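Local coordinates for protein exodeoxyribonuclease III (Neisseria meningitidis, PDB 2JC4) that probably degrades double-stranded DNA from its 3' end as a magnesium- or manganese-dependent exonuclease of the AP/ExoA DNA repair family, at residues 63-67 with 88-94; 131-135 with 181-185; 176-180 with 217-221. Residues are numbered along the deposited sequence.

Interaction 1. Residues 63-67 with 88-94; sequences NGVAI and QRRVIAA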
loop_
_atom_site.group_PDB
_atom_site.type_symbol
_atom_site.label_atom_id
_atom_site.label_comp_id
_atom_site.label_asym_id
_atom_site.label_seq_id
_atom_site.Cartn_x
_atom_site.Cartn_y
_atom_site.Cartn_z
ATOM N N ASN A 63 5.884 -2.834 11.434
ATOM C CA ASN A 63 6.148 -2.788 9.986
ATOM C C ASN A 63 5.890 -4.163 9.336
ATOM O O ASN A 63 4.954 -4.851 9.737
ATOM C CB ASN A 63 7.581 -2.292 9.708
ATOM C CG ASN A 63 7.873 -0.944 10.334
ATOM O OD1 ASN A 63 7.061 -0.030 10.285
ATOM N ND2 ASN A 63 9.046 -0.815 10.917
ATOM N N GLY A 64 6.698 -4.551 8.361
ATOM C CA GLY A 64 6.526 -5.850 7.663
ATOM C C GLY A 64 5.688 -5.703 6.426
ATOM O O GLY A 64 4.582 -5.130 6.492
ATOM N N VAL A 65 6.212 -6.213 5.291
ATOM C CA VAL A 65 5.548 -6.147 3.975
ATOM C C VAL A 65 5.634 -7.518 3.263
ATOM O O VAL A 65 6.626 -8.257 3.436
ATOM C CB VAL A 65 6.169 -5.035 3.050
ATOM C CG1 VAL A 65 5.720 -3.662 3.485
ATOM C CG2 VAL A 65 7.732 -5.097 3.038
ATOM N N ALA A 66 4.614 -7.883 2.509
ATOM C CA ALA A 66 4.643 -9.172 1.809
ATOM C C ALA A 66 4.014 -9.039 0.441
ATOM O O ALA A 66 3.195 -8.163 0.241
ATOM C CB ALA A 66 3.891 -10.246 2.636
ATOM N N ILE A 67 4.399 -9.917 -0.488
ATOM C CA ILE A 67 3.756 -10.039 -1.815
ATOM C C ILE A 67 3.283 -11.483 -1.966
ATOM O O ILE A 67 4.060 -12.427 -1.774
ATOM C CB ILE A 67 4.686 -9.673 -2.986
ATOM C CG1 ILE A 67 5.118 -8.203 -2.906
ATOM C CG2 ILE A 67 4.003 -9.977 -4.303
ATOM C CD1 ILE A 67 6.271 -7.840 -3.818
ATOM N N GLN A 88 13.996 -0.921 9.342
ATOM C CA GLN A 88 12.533 -0.993 9.264
ATOM C C GLN A 88 12.060 -1.647 7.965
ATOM O O GLN A 88 12.401 -1.207 6.864
ATOM C CB GLN A 88 11.898 0.408 9.430
ATOM C CG GLN A 88 12.209 1.013 10.833
ATOM C CD GLN A 88 11.325 2.189 11.222
ATOM O OE1 GLN A 88 10.113 2.211 10.950
ATOM N NE2 GLN A 88 11.934 3.185 11.856
ATOM N N ARG A 89 11.249 -2.684 8.119
ATOM C CA ARG A 89 10.870 -3.529 6.981
ATOM C C ARG A 89 9.673 -2.905 6.264
ATOM O O ARG A 89 8.545 -3.113 6.654
ATOM C CB ARG A 89 10.593 -4.952 7.463
ATOM C CG ARG A 89 11.809 -5.610 8.152
ATOM C CD ARG A 89 13.105 -5.388 7.327
ATOM N NE ARG A 89 14.169 -6.340 7.697
ATOM C CZ ARG A 89 15.482 -6.125 7.536
ATOM N NH1 ARG A 89 15.950 -4.983 7.010
ATOM N NH2 ARG A 89 16.356 -7.065 7.925
ATOM N N ARG A 90 9.958 -2.139 5.201
ATOM C CA ARG A 90 8.924 -1.254 4.579
ATOM C C ARG A 90 8.779 -1.350 3.083
ATOM O O ARG A 90 7.801 -0.835 2.542
ATOM C CB ARG A 90 9.252 0.195 4.883
ATOM C CG ARG A 90 9.053 0.531 6.356
ATOM C CD ARG A 90 9.365 1.958 6.579
ATOM N NE ARG A 90 9.098 2.349 7.969
ATOM C CZ ARG A 90 7.896 2.686 8.446
ATOM N NH1 ARG A 90 6.815 2.601 7.650
ATOM N NH2 ARG A 90 7.770 3.060 9.730
ATOM N N VAL A 91 9.762 -1.962 2.400
ATOM C CA VAL A 91 9.756 -1.995 0.913
ATOM C C VAL A 91 10.164 -3.403 0.442
ATOM O O VAL A 91 11.235 -3.926 0.804
ATOM C CB VAL A 91 10.745 -0.953 0.321
ATOM C CG1 VAL A 91 10.710 -0.934 -1.235
ATOM C CG2 VAL A 91 10.494 0.454 0.879
ATOM N N ILE A 92 9.297 -4.013 -0.351
ATOM C CA ILE A 92 9.645 -5.245 -1.034
ATOM C C ILE A 92 9.146 -5.121 -2.462
ATOM O O ILE A 92 8.054 -4.595 -2.712
ATOM C CB ILE A 92 9.036 -6.500 -0.305
ATOM C CG1 ILE A 92 9.596 -7.796 -0.923
ATOM C CG2 ILE A 92 7.468 -6.479 -0.268
ATOM C CD1 ILE A 92 9.263 -9.054 -0.104
ATOM N N ALA A 93 9.956 -5.579 -3.409
ATOM C CA ALA A 93 9.559 -5.544 -4.823
ATOM C C ALA A 93 9.792 -6.904 -5.479
ATOM O O ALA A 93 10.656 -7.666 -5.062
ATOM C CB ALA A 93 10.320 -4.445 -5.585
ATOM N N ALA A 94 9.041 -7.197 -6.524
ATOM C CA ALA A 94 9.290 -8.425 -7.258
ATOM C C ALA A 94 8.572 -8.285 -8.575
ATOM O O ALA A 94 7.685 -7.456 -8.689
ATOM C CB ALA A 94 8.773 -9.625 -6.505
#
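This contact belongs to the core of the two-sheet sandwich of the DNase I-like fold. Strand 65-67 lies in one sheet and strand 91-94 in the other. The two run nearly parallel, 13° apart, with axes 6.8 Å from each other at closest approach. Val65 and Ile67 point across the gap, as do Ile92 and Ala94. Ala66, Val91 and Ala93 point away. Val65, with chi1 in the m well, sets its CG1 3.6 Å from Arg90 O. Ile92 has chi1 in the t well, and its CG2 reaches between the facing residues. Ile92 CG2 sits 3.6 Å from Val65 CG2 and 3.9 Å from Ile67 CG1. Ile67 is in the mt rotamer, which carries its CD1 to 4.1 Å from Ala94 CB.

At the other end the contact turns polar. Gly64 N donates to Arg89 O at 2.9 Å. The backbone angles of Gly64 would jam a CB against the carbonyl before it, so glycine fits here. Asn63, chi1 in the m well, points at 88-94. Its ND2 bonds to Gln59 OE1 and to Gln88 OE1, and its side chain lies close to Tyr105, predicted to be an active-site residue. Arg90 starts away from 63-67, but its extended chain returns, and its NH1 bonds to Tyr105 O. Gln88 OE1 accepts from Asn63 ND2 at 3.2 Å and from Arg90 NH2 at 2.8 Å.

Interaction 2. Residues 131-135 with 181-185; sequences VRDEM and DLGLT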
loop_
_atom_site.group_PDB
_atom_site.type_symbol
_atom_site.label_atom_id
_atom_site.label_comp_id
_atom_site.label_asym_id
_atom_site.label_seq_id
_atom_site.Cartn_x
_atom_site.Cartn_y
_atom_site.Cartn_z
ATOM N N VAL A 131 12.368 4.030 -7.004
ATOM C CA VAL A 131 11.256 3.908 -7.979
ATOM C C VAL A 131 11.690 4.486 -9.341
ATOM O O VAL A 131 11.486 3.852 -10.394
ATOM C CB VAL A 131 9.906 4.502 -7.465
ATOM C CG1 VAL A 131 8.822 4.357 -8.562
ATOM C CG2 VAL A 131 9.421 3.774 -6.203
ATOM N N ARG A 132 12.304 5.662 -9.342
ATOM C CA ARG A 132 12.797 6.269 -10.598
ATOM C C ARG A 132 13.711 5.288 -11.424
ATOM O O ARG A 132 13.591 5.138 -12.672
ATOM C CB ARG A 132 13.599 7.515 -10.262
ATOM C CG ARG A 132 14.087 8.294 -11.547
ATOM C CD ARG A 132 14.993 9.505 -11.189
ATOM N NE ARG A 132 14.264 10.532 -10.459
ATOM C CZ ARG A 132 14.555 10.952 -9.224
ATOM N NH1 ARG A 132 15.590 10.443 -8.551
ATOM N NH2 ARG A 132 13.806 11.908 -8.660
ATOM N N ASP A 133 14.615 4.633 -10.709
ATOM C CA ASP A 133 15.540 3.676 -11.285
ATOM C C ASP A 133 14.809 2.442 -11.794
ATOM O O ASP A 133 15.056 1.979 -12.941
ATOM C CB ASP A 133 16.581 3.302 -10.222
ATOM C CG ASP A 133 17.545 2.212 -10.671
ATOM O OD1 ASP A 133 18.125 2.324 -11.765
ATOM O OD2 ASP A 133 17.724 1.235 -9.910
ATOM N N GLU A 134 13.890 1.924 -10.975
ATOM C CA GLU A 134 13.111 0.742 -11.345
ATOM C C GLU A 134 12.299 1.002 -12.610
ATOM O O GLU A 134 12.217 0.137 -13.486
ATOM C CB GLU A 134 12.194 0.295 -10.192
ATOM C CG GLU A 134 12.910 -0.309 -8.993
ATOM C CD GLU A 134 13.297 -1.745 -9.245
ATOM O OE1 GLU A 134 12.411 -2.544 -9.569
ATOM O OE2 GLU A 134 14.484 -2.069 -9.140
ATOM N N MET A 135 11.728 2.201 -12.718
ATOM C CA MET A 135 10.941 2.558 -13.897
ATOM C C MET A 135 11.697 2.601 -15.255
ATOM O O MET A 135 11.075 2.462 -16.300
ATOM C CB MET A 135 10.246 3.897 -13.651
ATOM C CG MET A 135 9.101 3.778 -12.609
ATOM S SD MET A 135 8.404 5.402 -12.300
ATOM C CE MET A 135 7.565 5.616 -13.886
ATOM N N ASP A 181 5.344 12.542 -10.397
ATOM C CA ASP A 181 6.296 13.239 -11.306
ATOM C C ASP A 181 7.369 12.320 -11.950
ATOM O O ASP A 181 7.966 12.650 -12.999
ATOM C CB ASP A 181 7.002 14.367 -10.543
ATOM C CG ASP A 181 6.081 15.534 -10.229
ATOM O OD1 ASP A 181 4.942 15.568 -10.760
ATOM O OD2 ASP A 181 6.515 16.417 -9.435
ATOM N N LEU A 182 7.560 11.132 -11.374
ATOM C CA LEU A 182 8.377 10.100 -12.043
ATOM C C LEU A 182 7.769 9.598 -13.359
ATOM O O LEU A 182 8.490 9.013 -14.190
ATOM C CB LEU A 182 8.643 8.892 -11.117
ATOM C CG LEU A 182 9.280 9.232 -9.778
ATOM C CD1 LEU A 182 9.375 7.990 -8.861
ATOM C CD2 LEU A 182 10.637 9.928 -9.940
ATOM N N GLY A 183 6.461 9.810 -13.531
ATOM C CA GLY A 183 5.706 9.310 -14.675
ATOM C C GLY A 183 4.761 8.191 -14.263
ATOM O O GLY A 183 4.692 7.131 -14.912
ATOM N N LEU A 184 4.077 8.417 -13.146
ATOM C CA LEU A 184 3.122 7.465 -12.578
ATOM C C LEU A 184 1.803 8.184 -12.397
ATOM O O LEU A 184 1.794 9.396 -12.257
ATOM C CB LEU A 184 3.615 6.998 -11.207
ATOM C CG LEU A 184 4.844 6.090 -11.208
ATOM C CD1 LEU A 184 5.219 5.897 -9.752
ATOM C CD2 LEU A 184 4.513 4.711 -11.865
ATOM N N THR A 185 0.712 7.417 -12.438
ATOM C CA THR A 185 -0.665 7.899 -12.372
ATOM C C THR A 185 -1.315 7.358 -11.095
ATOM O O THR A 185 -1.213 6.156 -10.818
ATOM C CB THR A 185 -1.441 7.365 -13.624
ATOM O OG1 THR A 185 -0.996 8.077 -14.788
ATOM C CG2 THR A 185 -2.945 7.554 -13.485
#
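A helix flank and the turn that follows another helix fit together here through apolar side chains. The contact joins two helices that lie on one sheet of the DNase I-like sandwich. Leu182 is the main bump on the turn. It fills a hollow on the helix between Val131, Arg132 and Met135. Leu182 CD1 lies 3.7 Å from Val131 CG1, and Leu182 CD2 lies 3.7 Å from Arg132 NE. Leu182 CB is 3.7 Å from Met135 SD.

Met135 is the bump in the other direction. Its methyl enters a shallow hollow on the turn. Met135 CE touches Leu182 O at 3.5 Å, Gly183 O at 3.4 Å and Leu184 CD2 at 3.8 Å. Gly183 leaves the helical conformation with positive phi. At its backbone angles a CB would be jammed against the carbonyl oxygen of Leu182, which by itself calls for glycine. Leu184 CD1 also meets Val131 CG1, at 4.1 Å.

The contact links the C-terminal part of helix 115-135 to the exit of helix 170-180. Strand 141-144 lies beneath both: Val131 rests on Leu143, and Met135 and Leu184 on Leu141. Thr185 then enters the sheet beside Val221.

Interaction 3. Residues 176-180 with 217-221; sequences FQNLL and DHILV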
loop_
_atom_site.group_PDB
_atom_site.type_symbol
_atom_site.label_atom_id
_atom_site.label_comp_id
_atom_site.label_asym_id
_atom_site.label_seq_id
_atom_site.Cartn_x
_atom_site.Cartn_y
_atom_site.Cartn_z
ATOM N N PHE A 176 4.219 13.056 -2.218
ATOM C CA PHE A 176 3.377 12.208 -3.036
ATOM C C PHE A 176 3.458 12.660 -4.504
ATOM O O PHE A 176 3.578 11.829 -5.418
ATOM C CB PHE A 176 1.926 12.207 -2.514
ATOM C CG PHE A 176 0.993 11.315 -3.314
ATOM C CD1 PHE A 176 1.010 9.926 -3.131
ATOM C CD2 PHE A 176 0.130 11.855 -4.263
ATOM C CE1 PHE A 176 0.163 9.102 -3.866
ATOM C CE2 PHE A 176 -0.725 11.019 -5.001
ATOM C CZ PHE A 176 -0.712 9.654 -4.781
ATOM N N GLN A 177 3.431 13.971 -4.723
ATOM C CA GLN A 177 3.564 14.517 -6.082
ATOM C C GLN A 177 4.905 14.124 -6.698
ATOM O O GLN A 177 4.967 13.825 -7.906
ATOM C CB GLN A 177 3.317 16.045 -6.109
ATOM C CG GLN A 177 3.217 16.677 -7.536
ATOM C CD GLN A 177 2.088 16.091 -8.360
ATOM O OE1 GLN A 177 0.941 16.074 -7.912
ATOM N NE2 GLN A 177 2.400 15.586 -9.548
ATOM N N ASN A 178 5.962 14.069 -5.888
ATOM C CA ASN A 178 7.271 13.673 -6.425
ATOM C C ASN A 178 7.291 12.265 -7.024
ATOM O O ASN A 178 8.061 11.966 -7.941
ATOM C CB ASN A 178 8.364 13.812 -5.376
ATOM C CG ASN A 178 8.561 15.242 -4.921
ATOM O OD1 ASN A 178 8.156 16.167 -5.603
ATOM N ND2 ASN A 178 9.217 15.429 -3.761
ATOM N N LEU A 179 6.462 11.378 -6.489
ATOM C CA LEU A 179 6.298 10.033 -7.050
ATOM C C LEU A 179 5.514 10.070 -8.374
ATOM O O LEU A 179 5.930 9.495 -9.351
ATOM C CB LEU A 179 5.608 9.120 -6.021
ATOM C CG LEU A 179 6.398 8.797 -4.749
ATOM C CD1 LEU A 179 5.501 8.062 -3.732
ATOM C CD2 LEU A 179 7.702 7.983 -5.050
ATOM N N LEU A 180 4.366 10.740 -8.393
ATOM C CA LEU A 180 3.632 10.948 -9.642
ATOM C C LEU A 180 4.525 11.547 -10.760
ATOM O O LEU A 180 4.423 11.115 -11.925
ATOM C CB LEU A 180 2.420 11.862 -9.410
ATOM C CG LEU A 180 1.353 11.364 -8.417
ATOM C CD1 LEU A 180 0.209 12.367 -8.315
ATOM C CD2 LEU A 180 0.834 9.947 -8.767
ATOM N N ASP A 217 -4.176 4.771 1.152
ATOM C CA ASP A 217 -3.705 3.586 0.458
ATOM C C ASP A 217 -3.946 3.730 -1.038
ATOM O O ASP A 217 -5.117 3.926 -1.488
ATOM C CB ASP A 217 -4.442 2.358 1.009
ATOM C CG ASP A 217 -4.222 2.187 2.501
ATOM O OD1 ASP A 217 -3.218 1.555 2.841
ATOM O OD2 ASP A 217 -5.085 2.620 3.315
ATOM N N HIS A 218 -2.863 3.624 -1.817
ATOM C CA HIS A 218 -2.937 4.033 -3.251
ATOM C C HIS A 218 -2.345 2.986 -4.149
ATOM O O HIS A 218 -1.582 2.143 -3.688
ATOM C CB HIS A 218 -2.194 5.364 -3.490
ATOM C CG HIS A 218 -2.627 6.476 -2.576
ATOM N ND1 HIS A 218 -3.924 6.912 -2.517
ATOM C CD2 HIS A 218 -1.944 7.183 -1.637
ATOM C CE1 HIS A 218 -4.024 7.872 -1.603
ATOM N NE2 HIS A 218 -2.831 8.058 -1.058
ATOM N N ILE A 219 -2.650 3.070 -5.449
ATOM C CA ILE A 219 -2.035 2.170 -6.438
ATOM C C ILE A 219 -1.538 3.071 -7.571
ATOM O O ILE A 219 -2.338 3.692 -8.252
ATOM C CB ILE A 219 -3.034 1.114 -6.968
ATOM C CG1 ILE A 219 -3.527 0.214 -5.807
ATOM C CG2 ILE A 219 -2.346 0.204 -8.025
ATOM C CD1 ILE A 219 -4.629 -0.728 -6.184
ATOM N N LEU A 220 -0.225 3.222 -7.680
ATOM C CA LEU A 220 0.358 4.163 -8.647
ATOM C C LEU A 220 0.897 3.322 -9.799
ATOM O O LEU A 220 1.590 2.313 -9.567
ATOM C CB LEU A 220 1.456 5.049 -8.020
ATOM C CG LEU A 220 1.212 5.820 -6.697
ATOM C CD1 LEU A 220 2.282 6.903 -6.503
ATOM C CD2 LEU A 220 -0.159 6.389 -6.579
ATOM N N VAL A 221 0.538 3.692 -11.037
ATOM C CA VAL A 221 0.805 2.809 -12.184
ATOM C C VAL A 221 1.591 3.513 -13.320
ATOM O O VAL A 221 1.413 4.706 -13.565
ATOM C CB VAL A 221 -0.539 2.156 -12.749
ATOM C CG1 VAL A 221 -1.285 1.351 -11.640
ATOM C CG2 VAL A 221 -1.489 3.238 -13.312
#
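Leu220, Phe176 and His218 carry most of this contact between helix 176-180 and strand 217-221. The helix lies on one face of a sheet of the DNase I-like sandwich. The axes of the two segments come within 10.5 Å, with their directions 31° apart.

Leu220 gives up the most area. It points at the helix and meets three residues. Leu220 CD2 lies 3.8 Å from Phe176 CZ. Leu220 CD1 lies 4.0 Å from Leu179 CB and 4.1 Å from Leu180 CD2.

Phe176 comes next. The outer end of its ring, CE1 and CZ, touches both His218 and Leu220. The closest atoms of the aromatic pair are Phe176 CE1 and His218 CD2, 3.6 Å apart. The ring planes meet obliquely at 55°, with centroids 5.0 Å apart, and Phe176 CZ lies over one face of the imidazole. His218 also meets the ring of Phe147.

On the same strand, Ile219 packs against strand 250-254 of the other sheet. Asp217, predicted to matter for catalysis, bonds through OD2 to His247, a predicted active-site residue. Between the two segments the contact is apolar and aromatic, without hydrogen bonds. The polar need of the imidazole is met outside them, by a bond from His218 NE2 to Ile149 O. Because that partner is a carbonyl oxygen, NE2 must carry a proton.

Overall arrangement
Interaction 1 comes first along the chain. It closes a loop of 20 residues and brings the two sheets of the sandwich face to face. Interactions 2 and 3 follow, closing loops of 45 and 36 residues. They cross each other: 131-135, 176-180, 181-185 and 217-221 alternate between them. Together they set helices 115-135 and 170-180 on the outer face of the second sheet, the sheet that also holds strand 91-96. Their centres are 9 Å apart, and they touch. Thr185 N lies 3.0 Å from Val221 O, a probable hydrogen bond between edge strand and neighbour. Interaction 1 touches neither of the others.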